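Local coordinates for protein beta-glucosidase (Saccharopolyspora erythraea D, PDB 5M6G) that probably hydrolyses terminal, non-reducing beta-D-glucosyl residues, releasing beta-D-glucose, as a member of glycosyl hydrolase family 3, at residues A558-G563 against G581-T586; A405-R410 against G575-T580; D52-R57 against R372-K377; P48-D53 against G381-P386. All blocks are in the same frame, centred on the assembly; numbering follows the deposited sequence. Where two conformers were deposited one is given.

Contact 1 of 4, residues A558-G563 against G581-T586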
# COMPACT_ATOMS: atom_id res chain seq x y z
N ALA A 558 -13.18 -0.79 -16.37
CA ALA A 558 -12.22 -0.17 -15.46
C ALA A 558 -11.35 -1.27 -14.86
O ALA A 558 -11.86 -2.18 -14.20
CB ALA A 558 -12.93 0.61 -14.36
N SER A 559 -10.04 -1.19 -15.09
CA SER A 559 -9.13 -2.23 -14.66
C SER A 559 -8.27 -1.84 -13.46
O SER A 559 -7.62 -2.71 -12.88
CB SER A 559 -8.20 -2.65 -15.81
OG SER A 559 -8.94 -3.30 -16.83
N TRP A 560 -8.26 -0.56 -13.09
CA TRP A 560 -7.50 -0.04 -11.93
C TRP A 560 -6.01 -0.28 -12.20
O TRP A 560 -5.54 0.02 -13.31
CB TRP A 560 -8.04 -0.62 -10.64
CG TRP A 560 -9.53 -0.60 -10.58
CD1 TRP A 560 -10.36 -1.68 -10.59
CD2 TRP A 560 -10.37 0.56 -10.56
NE1 TRP A 560 -11.68 -1.26 -10.56
CE2 TRP A 560 -11.71 0.11 -10.53
CE3 TRP A 560 -10.12 1.94 -10.53
CZ2 TRP A 560 -12.80 0.99 -10.48
CZ3 TRP A 560 -11.21 2.81 -10.50
CH2 TRP A 560 -12.53 2.33 -10.47
N LEU A 561 -5.24 -0.78 -11.22
CA LEU A 561 -3.82 -1.07 -11.38
C LEU A 561 -3.61 -2.53 -11.04
O LEU A 561 -3.30 -2.87 -9.88
CB LEU A 561 -2.96 -0.16 -10.49
CG LEU A 561 -3.20 1.33 -10.73
CD1 LEU A 561 -2.58 2.17 -9.60
CD2 LEU A 561 -2.67 1.74 -12.10
N PRO A 562 -3.78 -3.43 -12.01
CA PRO A 562 -3.97 -4.86 -11.68
C PRO A 562 -2.71 -5.59 -11.25
O PRO A 562 -2.83 -6.68 -10.69
CB PRO A 562 -4.53 -5.45 -12.98
CG PRO A 562 -4.10 -4.51 -14.06
CD PRO A 562 -4.07 -3.14 -13.42
N GLY A 563 -1.52 -5.05 -11.50
CA GLY A 563 -0.32 -5.72 -11.04
C GLY A 563 0.34 -6.60 -12.08
O GLY A 563 0.23 -6.35 -13.28
N GLY A 581 -16.87 -7.14 -10.27
CA GLY A 581 -16.47 -5.95 -9.54
C GLY A 581 -17.54 -4.87 -9.53
O GLY A 581 -18.33 -4.73 -10.46
N LYS A 582 -17.54 -4.08 -8.45
CA LYS A 582 -18.41 -2.92 -8.31
C LYS A 582 -17.55 -1.71 -7.96
O LYS A 582 -16.49 -1.85 -7.36
CB LYS A 582 -19.48 -3.12 -7.23
CG LYS A 582 -20.25 -4.43 -7.33
CD LYS A 582 -21.11 -4.46 -8.59
CE LYS A 582 -21.96 -5.73 -8.65
NZ LYS A 582 -22.97 -5.69 -9.76
N LEU A 583 -18.02 -0.53 -8.34
CA LEU A 583 -17.27 0.69 -8.08
C LEU A 583 -17.05 0.92 -6.59
O LEU A 583 -18.03 1.00 -5.83
CB LEU A 583 -17.97 1.91 -8.67
CG LEU A 583 -17.83 2.10 -10.18
CD1 LEU A 583 -18.32 3.50 -10.57
CD2 LEU A 583 -16.39 1.89 -10.64
N PRO A 584 -15.81 1.06 -6.14
CA PRO A 584 -15.54 1.45 -4.75
C PRO A 584 -15.47 2.95 -4.52
O PRO A 584 -15.43 3.39 -3.37
CB PRO A 584 -14.16 0.80 -4.49
CG PRO A 584 -13.49 0.91 -5.84
CD PRO A 584 -14.58 0.64 -6.85
N MET A 585 -15.40 3.74 -5.60
CA MET A 585 -15.50 5.20 -5.54
C MET A 585 -16.62 5.64 -6.47
O MET A 585 -16.86 5.00 -7.50
CB MET A 585 -14.19 5.91 -5.96
CG MET A 585 -13.06 6.00 -4.91
SD MET A 585 -12.38 4.39 -4.52
CE MET A 585 -10.85 4.76 -3.63
N THR A 586 -17.29 6.73 -6.11
CA THR A 586 -18.27 7.34 -6.99
C THR A 586 -17.57 7.98 -8.19
O THR A 586 -16.56 8.68 -8.02
CB THR A 586 -19.08 8.38 -6.21
OG1 THR A 586 -19.83 7.72 -5.18
CG2 THR A 586 -20.04 9.11 -7.12

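Contact 2 of 4, residues A405-R410 against G575-T580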
# COMPACT_ATOMS: atom_id res chain seq x y z
N ALA A 405 -3.22 -13.83 -7.51
CA ALA A 405 -3.21 -12.47 -8.01
C ALA A 405 -4.10 -12.33 -9.24
O ALA A 405 -4.85 -11.37 -9.36
CB ALA A 405 -1.78 -12.05 -8.34
N ARG A 406 -4.00 -13.29 -10.16
CA ARG A 406 -4.86 -13.29 -11.34
C ARG A 406 -6.33 -13.30 -10.96
O ARG A 406 -7.16 -12.65 -11.61
CB ARG A 406 -4.51 -14.51 -12.21
CG ARG A 406 -5.23 -14.56 -13.55
CD ARG A 406 -4.80 -15.79 -14.34
NE ARG A 406 -5.56 -15.91 -15.58
CZ ARG A 406 -5.47 -16.93 -16.43
NH1 ARG A 406 -4.65 -17.93 -16.15
NH2 ARG A 406 -6.20 -16.97 -17.53
N GLN A 407 -6.68 -14.05 -9.92
CA GLN A 407 -8.07 -14.06 -9.48
C GLN A 407 -8.48 -12.69 -8.96
O GLN A 407 -9.60 -12.23 -9.19
CB GLN A 407 -8.29 -15.16 -8.43
CG GLN A 407 -9.74 -15.28 -7.93
CD GLN A 407 -10.71 -15.71 -9.03
OE1 GLN A 407 -10.32 -16.36 -10.00
NE2 GLN A 407 -11.98 -15.36 -8.86
N ALA A 408 -7.55 -11.99 -8.29
CA ALA A 408 -7.84 -10.64 -7.82
C ALA A 408 -7.97 -9.67 -8.99
O ALA A 408 -8.83 -8.78 -8.98
CB ALA A 408 -6.76 -10.17 -6.85
N VAL A 409 -7.11 -9.82 -10.01
CA VAL A 409 -7.27 -9.01 -11.22
C VAL A 409 -8.67 -9.18 -11.80
O VAL A 409 -9.38 -8.20 -12.05
CB VAL A 409 -6.19 -9.38 -12.26
CG1 VAL A 409 -6.46 -8.63 -13.59
CG2 VAL A 409 -4.79 -9.06 -11.72
N ARG A 410 -9.08 -10.44 -12.00
CA ARG A 410 -10.41 -10.74 -12.53
C ARG A 410 -11.50 -10.02 -11.75
O ARG A 410 -12.32 -9.29 -12.32
CB ARG A 410 -10.69 -12.25 -12.48
CG ARG A 410 -10.00 -13.09 -13.49
CD ARG A 410 -10.16 -14.55 -13.12
NE ARG A 410 -9.16 -15.37 -13.80
CZ ARG A 410 -8.56 -16.42 -13.25
NH1 ARG A 410 -8.86 -16.78 -12.00
NH2 ARG A 410 -7.67 -17.10 -13.94
N GLY A 575 -14.89 -13.27 -21.42
CA GLY A 575 -15.98 -13.97 -20.77
C GLY A 575 -15.60 -15.19 -19.97
O GLY A 575 -16.49 -15.93 -19.55
N ASP A 576 -14.30 -15.45 -19.76
CA ASP A 576 -13.91 -16.50 -18.82
C ASP A 576 -14.30 -16.14 -17.38
O ASP A 576 -14.64 -17.03 -16.59
CB ASP A 576 -12.40 -16.77 -18.92
CG ASP A 576 -12.03 -17.44 -20.23
OD1 ASP A 576 -12.87 -18.20 -20.75
OD2 ASP A 576 -10.92 -17.19 -20.75
N HIS A 577 -14.28 -14.86 -17.03
CA HIS A 577 -14.80 -14.37 -15.76
C HIS A 577 -15.90 -13.36 -16.07
O HIS A 577 -15.63 -12.29 -16.62
CB HIS A 577 -13.69 -13.73 -14.92
CG HIS A 577 -14.16 -13.23 -13.59
ND1 HIS A 577 -14.34 -14.07 -12.51
CD2 HIS A 577 -14.53 -12.00 -13.17
CE1 HIS A 577 -14.77 -13.37 -11.47
NE2 HIS A 577 -14.90 -12.11 -11.85
N ASN A 578 -17.14 -13.71 -15.75
CA ASN A 578 -18.26 -12.78 -15.83
C ASN A 578 -18.02 -11.67 -14.81
O ASN A 578 -17.93 -11.97 -13.61
CB ASN A 578 -19.56 -13.52 -15.55
CG ASN A 578 -20.80 -12.74 -15.97
OD1 ASN A 578 -20.74 -11.57 -16.34
ND2 ASN A 578 -21.95 -13.40 -15.89
N PRO A 579 -17.91 -10.41 -15.23
CA PRO A 579 -17.48 -9.35 -14.30
C PRO A 579 -18.29 -9.31 -13.02
O PRO A 579 -19.53 -9.33 -13.04
CB PRO A 579 -17.67 -8.07 -15.12
CG PRO A 579 -17.69 -8.49 -16.52
CD PRO A 579 -18.19 -9.89 -16.57
N THR A 580 -17.59 -9.24 -11.90
CA THR A 580 -18.22 -9.17 -10.59
C THR A 580 -17.87 -7.90 -9.83
O THR A 580 -18.53 -7.60 -8.83
CB THR A 580 -17.82 -10.39 -9.74
OG1 THR A 580 -16.39 -10.57 -9.82
CG2 THR A 580 -18.50 -11.64 -10.26
O HOH W 1 -14.93 -8.43 -12.40

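Contact 3 of 4, residues D52-R57 against R372-K377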
# COMPACT_ATOMS: atom_id res chain seq x y z
N ASP A 52 9.52 -7.13 30.81
CA ASP A 52 9.91 -6.52 32.09
C ASP A 52 11.38 -6.78 32.40
O ASP A 52 12.11 -5.86 32.82
CB ASP A 52 9.03 -7.06 33.22
CG ASP A 52 7.63 -6.49 33.20
OD1 ASP A 52 7.39 -5.48 32.48
OD2 ASP A 52 6.75 -7.03 33.90
N ASP A 53 11.84 -8.01 32.21
CA ASP A 53 13.22 -8.34 32.57
C ASP A 53 14.21 -7.62 31.68
O ASP A 53 15.21 -7.07 32.17
CB ASP A 53 13.44 -9.85 32.49
CG ASP A 53 14.83 -10.24 32.88
OD1 ASP A 53 15.12 -10.19 34.09
OD2 ASP A 53 15.63 -10.55 31.98
N LEU A 54 13.97 -7.61 30.37
CA LEU A 54 14.85 -6.90 29.45
C LEU A 54 14.91 -5.41 29.77
O LEU A 54 15.99 -4.84 29.90
CB LEU A 54 14.37 -7.12 28.00
CG LEU A 54 15.16 -6.44 26.88
CD1 LEU A 54 16.65 -6.79 26.95
CD2 LEU A 54 14.57 -6.81 25.51
N MET A 55 13.75 -4.76 29.92
CA MET A 55 13.76 -3.34 30.21
C MET A 55 14.45 -3.04 31.54
O MET A 55 15.12 -2.01 31.67
CB MET A 55 12.35 -2.78 30.20
CG MET A 55 11.79 -2.70 28.79
SD MET A 55 10.13 -2.05 28.68
CE MET A 55 10.37 -0.39 29.34
N ALA A 56 14.33 -3.94 32.52
CA ALA A 56 15.03 -3.72 33.79
C ALA A 56 16.54 -3.63 33.58
O ALA A 56 17.23 -2.95 34.34
CB ALA A 56 14.70 -4.84 34.78
N ARG A 57 17.05 -4.29 32.54
CA ARG A 57 18.48 -4.31 32.24
C ARG A 57 18.93 -3.21 31.29
O ARG A 57 20.14 -3.04 31.09
CB ARG A 57 18.87 -5.68 31.66
CG ARG A 57 18.49 -6.84 32.55
CD ARG A 57 18.58 -8.17 31.83
NE ARG A 57 18.05 -9.24 32.66
CZ ARG A 57 18.76 -9.89 33.58
NH1 ARG A 57 20.03 -9.57 33.78
NH2 ARG A 57 18.20 -10.86 34.30
N ARG A 372 5.97 -1.18 24.14
CA ARG A 372 5.21 -1.49 22.93
C ARG A 372 6.11 -2.09 21.84
O ARG A 372 5.74 -3.08 21.21
CB ARG A 372 4.48 -0.24 22.46
CG ARG A 372 3.37 0.18 23.42
CD ARG A 372 2.84 1.56 23.11
NE ARG A 372 1.73 1.91 23.99
CZ ARG A 372 0.46 1.70 23.69
NH1 ARG A 372 0.12 1.15 22.53
NH2 ARG A 372 -0.49 2.06 24.56
N ILE A 373 7.29 -1.51 21.63
CA ILE A 373 8.19 -2.04 20.59
C ILE A 373 8.68 -3.43 20.97
O ILE A 373 8.62 -4.37 20.16
CB ILE A 373 9.38 -1.08 20.37
CG1 ILE A 373 8.94 0.26 19.79
CG2 ILE A 373 10.44 -1.74 19.48
CD1 ILE A 373 9.92 1.40 20.11
N LEU A 374 9.20 -3.59 22.19
CA LEU A 374 9.79 -4.87 22.57
C LEU A 374 8.74 -5.97 22.61
O LEU A 374 9.04 -7.12 22.25
CB LEU A 374 10.49 -4.75 23.93
CG LEU A 374 11.69 -3.82 23.95
CD1 LEU A 374 12.16 -3.62 25.40
CD2 LEU A 374 12.80 -4.37 23.06
N THR A 375 7.52 -5.65 23.04
CA THR A 375 6.46 -6.66 23.05
C THR A 375 6.27 -7.26 21.66
O THR A 375 6.18 -8.48 21.51
CB THR A 375 5.16 -6.04 23.57
OG1 THR A 375 5.30 -5.77 24.97
CG2 THR A 375 3.98 -6.99 23.37
N LYS A 376 6.24 -6.42 20.63
CA LYS A 376 6.06 -6.92 19.27
C LYS A 376 7.26 -7.73 18.81
O LYS A 376 7.10 -8.74 18.10
CB LYS A 376 5.78 -5.75 18.33
CG LYS A 376 4.40 -5.13 18.57
CD LYS A 376 3.31 -6.11 18.12
CE LYS A 376 1.92 -5.77 18.69
NZ LYS A 376 1.81 -6.05 20.17
N LYS A 377 8.47 -7.33 19.21
CA LYS A 377 9.64 -8.14 18.88
C LYS A 377 9.56 -9.53 19.50
O LYS A 377 9.86 -10.53 18.84
CB LYS A 377 10.92 -7.42 19.31
CG LYS A 377 11.22 -6.17 18.49
CD LYS A 377 12.58 -5.58 18.87
CE LYS A 377 13.00 -4.49 17.90
NZ LYS A 377 14.42 -4.06 18.14

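Contact 4 of 4, residues P48-D53 against G381-P386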
# COMPACT_ATOMS: atom_id res chain seq x y z
N PRO A 48 5.04 -10.47 28.54
CA PRO A 48 5.21 -9.31 29.43
C PRO A 48 6.30 -9.50 30.48
O PRO A 48 6.96 -8.52 30.85
CB PRO A 48 3.83 -9.15 30.08
CG PRO A 48 2.89 -9.81 29.17
CD PRO A 48 3.65 -10.97 28.57
N ASP A 49 6.51 -10.73 30.97
CA ASP A 49 7.60 -10.98 31.92
C ASP A 49 8.97 -10.87 31.25
O ASP A 49 9.94 -10.41 31.87
CB ASP A 49 7.45 -12.35 32.57
CG ASP A 49 6.14 -12.49 33.34
OD1 ASP A 49 5.57 -11.46 33.75
OD2 ASP A 49 5.69 -13.64 33.53
N ARG A 50 9.06 -11.32 29.99
CA ARG A 50 10.30 -11.16 29.24
C ARG A 50 10.59 -9.68 28.97
O ARG A 50 11.74 -9.24 29.10
CB ARG A 50 10.22 -11.93 27.91
CG ARG A 50 10.00 -13.44 28.10
CD ARG A 50 10.02 -14.19 26.75
NE ARG A 50 11.37 -14.27 26.18
CZ ARG A 50 11.63 -14.83 25.00
NH1 ARG A 50 10.65 -15.35 24.28
NH2 ARG A 50 12.88 -14.87 24.55
N VAL A 51 9.56 -8.92 28.59
CA VAL A 51 9.71 -7.48 28.40
C VAL A 51 10.16 -6.81 29.69
O VAL A 51 11.09 -5.99 29.69
CB VAL A 51 8.38 -6.89 27.90
CG1 VAL A 51 8.45 -5.38 27.95
CG2 VAL A 51 8.09 -7.38 26.46
N ASP A 52 9.52 -7.13 30.81
CA ASP A 52 9.91 -6.52 32.09
C ASP A 52 11.38 -6.78 32.40
O ASP A 52 12.11 -5.86 32.82
CB ASP A 52 9.03 -7.06 33.22
CG ASP A 52 7.63 -6.49 33.20
OD1 ASP A 52 7.39 -5.48 32.48
OD2 ASP A 52 6.75 -7.03 33.90
N ASP A 53 11.84 -8.01 32.21
CA ASP A 53 13.22 -8.34 32.57
C ASP A 53 14.21 -7.62 31.68
O ASP A 53 15.21 -7.07 32.17
CB ASP A 53 13.44 -9.85 32.49
CG ASP A 53 14.83 -10.24 32.88
OD1 ASP A 53 15.12 -10.19 34.09
OD2 ASP A 53 15.63 -10.55 31.98
N GLY A 381 8.62 -13.50 17.61
CA GLY A 381 9.55 -14.60 17.73
C GLY A 381 10.98 -14.26 17.40
O GLY A 381 11.79 -15.17 17.24
N LEU A 382 11.32 -12.97 17.35
CA LEU A 382 12.64 -12.55 16.90
C LEU A 382 13.74 -12.95 17.87
O LEU A 382 14.90 -13.09 17.46
CB LEU A 382 12.67 -11.03 16.69
CG LEU A 382 11.85 -10.55 15.49
CD1 LEU A 382 11.82 -9.02 15.42
CD2 LEU A 382 12.40 -11.13 14.20
N PHE A 383 13.41 -13.11 19.15
CA PHE A 383 14.43 -13.53 20.11
C PHE A 383 14.74 -15.01 20.01
O PHE A 383 15.76 -15.46 20.54
CB PHE A 383 13.98 -13.20 21.55
CG PHE A 383 14.04 -11.73 21.90
CD1 PHE A 383 13.04 -10.86 21.52
CD2 PHE A 383 15.10 -11.24 22.65
CE1 PHE A 383 13.09 -9.51 21.86
CE2 PHE A 383 15.16 -9.89 22.99
CZ PHE A 383 14.16 -9.03 22.60
N GLU A 384 13.89 -15.78 19.34
CA GLU A 384 14.09 -17.21 19.11
C GLU A 384 14.54 -17.51 17.68
O GLU A 384 15.41 -18.35 17.47
CB GLU A 384 12.81 -17.99 19.41
CG GLU A 384 12.57 -18.27 20.89
CD GLU A 384 12.34 -17.02 21.71
OE1 GLU A 384 11.31 -16.34 21.52
OE2 GLU A 384 13.21 -16.70 22.55
N ARG A 385 13.96 -16.81 16.69
CA ARG A 385 14.19 -17.08 15.27
C ARG A 385 14.44 -15.75 14.56
O ARG A 385 13.53 -15.19 13.93
CB ARG A 385 12.99 -17.79 14.65
CG ARG A 385 12.74 -19.19 15.20
CD ARG A 385 11.34 -19.69 14.85
NE ARG A 385 10.31 -18.99 15.61
CZ ARG A 385 10.04 -19.22 16.90
NH1 ARG A 385 10.72 -20.15 17.57
NH2 ARG A 385 9.09 -18.54 17.51
N PRO A 386 15.65 -15.21 14.66
CA PRO A 386 15.89 -13.86 14.14
C PRO A 386 16.15 -13.76 12.64
O PRO A 386 16.10 -12.65 12.10
CB PRO A 386 17.13 -13.41 14.92
CG PRO A 386 17.82 -14.67 15.24
CD PRO A 386 16.73 -15.65 15.55

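Contact 1 of 4, residues A558-G563 against G581-T586
W560 pushes the outer rim of its indole against L583 and P584, two apolar residues of the loop that follows helix 567-573. Followed from its start, segment 558-563 first offers A558 on strand 555-560, which is hydrogen-bonded through its backbone to V414 of the neighbouring strand. Its small methyl suits the spot, for CB of A558 lies 3.9 Å above the plane of the W560 ring, over one face and displaced toward the rim. W560 has a positive phi of 62°, unusual for a residue with a side chain, and the chain turns here. With CG anti to the carbonyl carbon (chi1 -45°), the six-membered half of the indole is carried toward the loop. There L583 arrives at about a right angle and sets its CD2 at the ring edge, near the plane, 3.7 Å from CZ2 of W560. P584 and W560 approach each other from opposite directions, CD of P584 lying 4.1 Å from CZ2 of W560, obliquely to the ring. A rigid proline ring and a branched leucine fill such a buried place without bringing in polar groups to be satisfied. L561 then turns to other partners, H145 and Y194. Around the contact, V414 and L416 of strand 414-418 back L583, while A151 of helix 146-152 touches both W560 and P584; further on, T586 bonds to E199, a ligand of a bound magnesium ion. This is apolar packing at the end of a strand in the mixed sheet of the family 3 C-terminal domain.

Contact 2 of 4, residues A405-R410 against G575-T580
R410 lays the start of its side chain over one face of the H577 imidazole, the close part of the contact. CB of R410 stands 3.9 Å from the centroid of the H577 ring and only 16° off its normal, a CH-pi contact, while CG of R410 continues to 4.0 Å from CB of H577. H577 reaches there because its CG is anti to the backbone N (chi1 -179°), swinging the ring from the loop toward the helix. NE2 of H577 donates to OG1 of T580 at 3.0 Å, close to the ring plane, which fixes the rotation of the imidazole. A leucine in place of H577 would probably leave the T580 hydroxyl without this donor and R410 CB without a ring face to rest on. The outer side is looser: Q407 NE2 comes obliquely no nearer than 4.3 Å to CE1 of H577, and the touching residues remain partly open to solvent. A water bridges the backbones, donating to R410 O at 2.7 Å and accepting from T580 N at 2.8 Å. The far end of R410 leads away from the loop to D571, whose carboxylate also pairs with R406; long arginines suit this reach. Helix 399-412, which leads into strand 414-418 of the C-terminal domain's sheet, is thereby joined to the loop after helix 567-573, in keeping with the two-domain fold of family 3.

Contact 3 of 4, residues D52-R57 against R372-K377
Between residues 52-57 and 372-377 the backbones are nearest at M55 and L374, whose CA atoms are 8.7 Å apart, a spacing bridged by side chains alone. L374 carries the contact from its side, CD1 and CD2 both reaching the other helix. L54 meets it at about a right angle: its CD2 rests 3.9 Å from CD2 of L374 and 4.0 Å from CD1 of L374. In L54, CG is anti to the backbone N (chi1 179°), which extends the branched end across the gap between the helices. M55 comes at a slant, its CG only 3.5 Å from CD1 of L374, and SD following at 4.2 Å from the same methyl. The two leucines give compact, branched ends for the buried part, whereas the flexible methionine can run along the partner helix to D367, N370 and R371 as well. In the fold, helix 47-57 precedes strand 68-71 and helix 363-379 follows strand 339-341; these strands are neighbours in the parallel sheet of the N-terminal TIM-barrel-like domain, so the packing brings a helix early in the chain against one that follows strand 339-341, consistent with closing the outer helical layer of the barrel-like domain. Close by, L54 also touches F378, and Q66 of helix 60-66 lies against L374. Away from the interface, helix 47-57 is tied along its own length: R57 grips D53 side-on, its NE bonding to OD2 of D53 at 2.8 Å and its NH2 to OD1 of D53 at 3.2 Å. One turn apart, the opposite charges suit this pairing, and OD2 of D53 also accepts from the backbone N of Y40.

Contact 4 of 4, residues P48-D53 against G381-P386
A bend at chi3 (72°) in R50 and another at chi2 (65°) in E384 bring the end of the guanidinium, NH1 and NH2, to face both oxygens of the carboxylate, the chains coming from opposite directions. The grip is a two-pronged salt bridge: NH1 of R50 donates to OE1 of E384 at 3.0 Å in a nearly straight bond, and NH2 of R50 to the syn lone pair of OE2 of E384 at 2.7 Å. The fit is not flat, since the two planes are turned 44° against each other and OE1 is met from well outside the carboxylate plane. NH2 of R50 also bonds to the carbonyl O of Y40, so this nitrogen serves two acceptors, while CB of F383 packs 3.6 Å from it; arginine suits the place by offering several N-H directions. A methionine here would probably leave the E384 carboxylate without its counter-charge and free to turn, and Y40 O without this donor. The loop is shaped by G381, which ends helix 363-379 in a Schellman motif with positive phi; its O accepts from the N of both E384 and R385. F383 stacks its ring on F378 of that helix, on which R50 also leans. The salt bridge ties helix 47-57 to the turn leaving helix 363-379, with helix 101-116 beyond, touching L382 and P386.

In the fold
The four contacts form two clusters, their centres more than 40 Å apart. Contacts 3 and 4, with centres about 7 Å apart, both use helix 47-57 and lie side by side on the N-terminal domain: CD2 of L54 packs 3.7 Å from CZ of F383. Contact 3 is buried and wholly apolar, while contact 4, partly buried, relies on paired charges. Contacts 1 and 2, about 12 Å between centres, bind consecutive parts of one C-terminal loop, and P562 O meets CG2 of V409. Here too the deeper one, contact 1, is hydrocarbon packing beside the sheet, whereas surface contact 2 sets an arginine's CB over a histidine face and adds a bridging water.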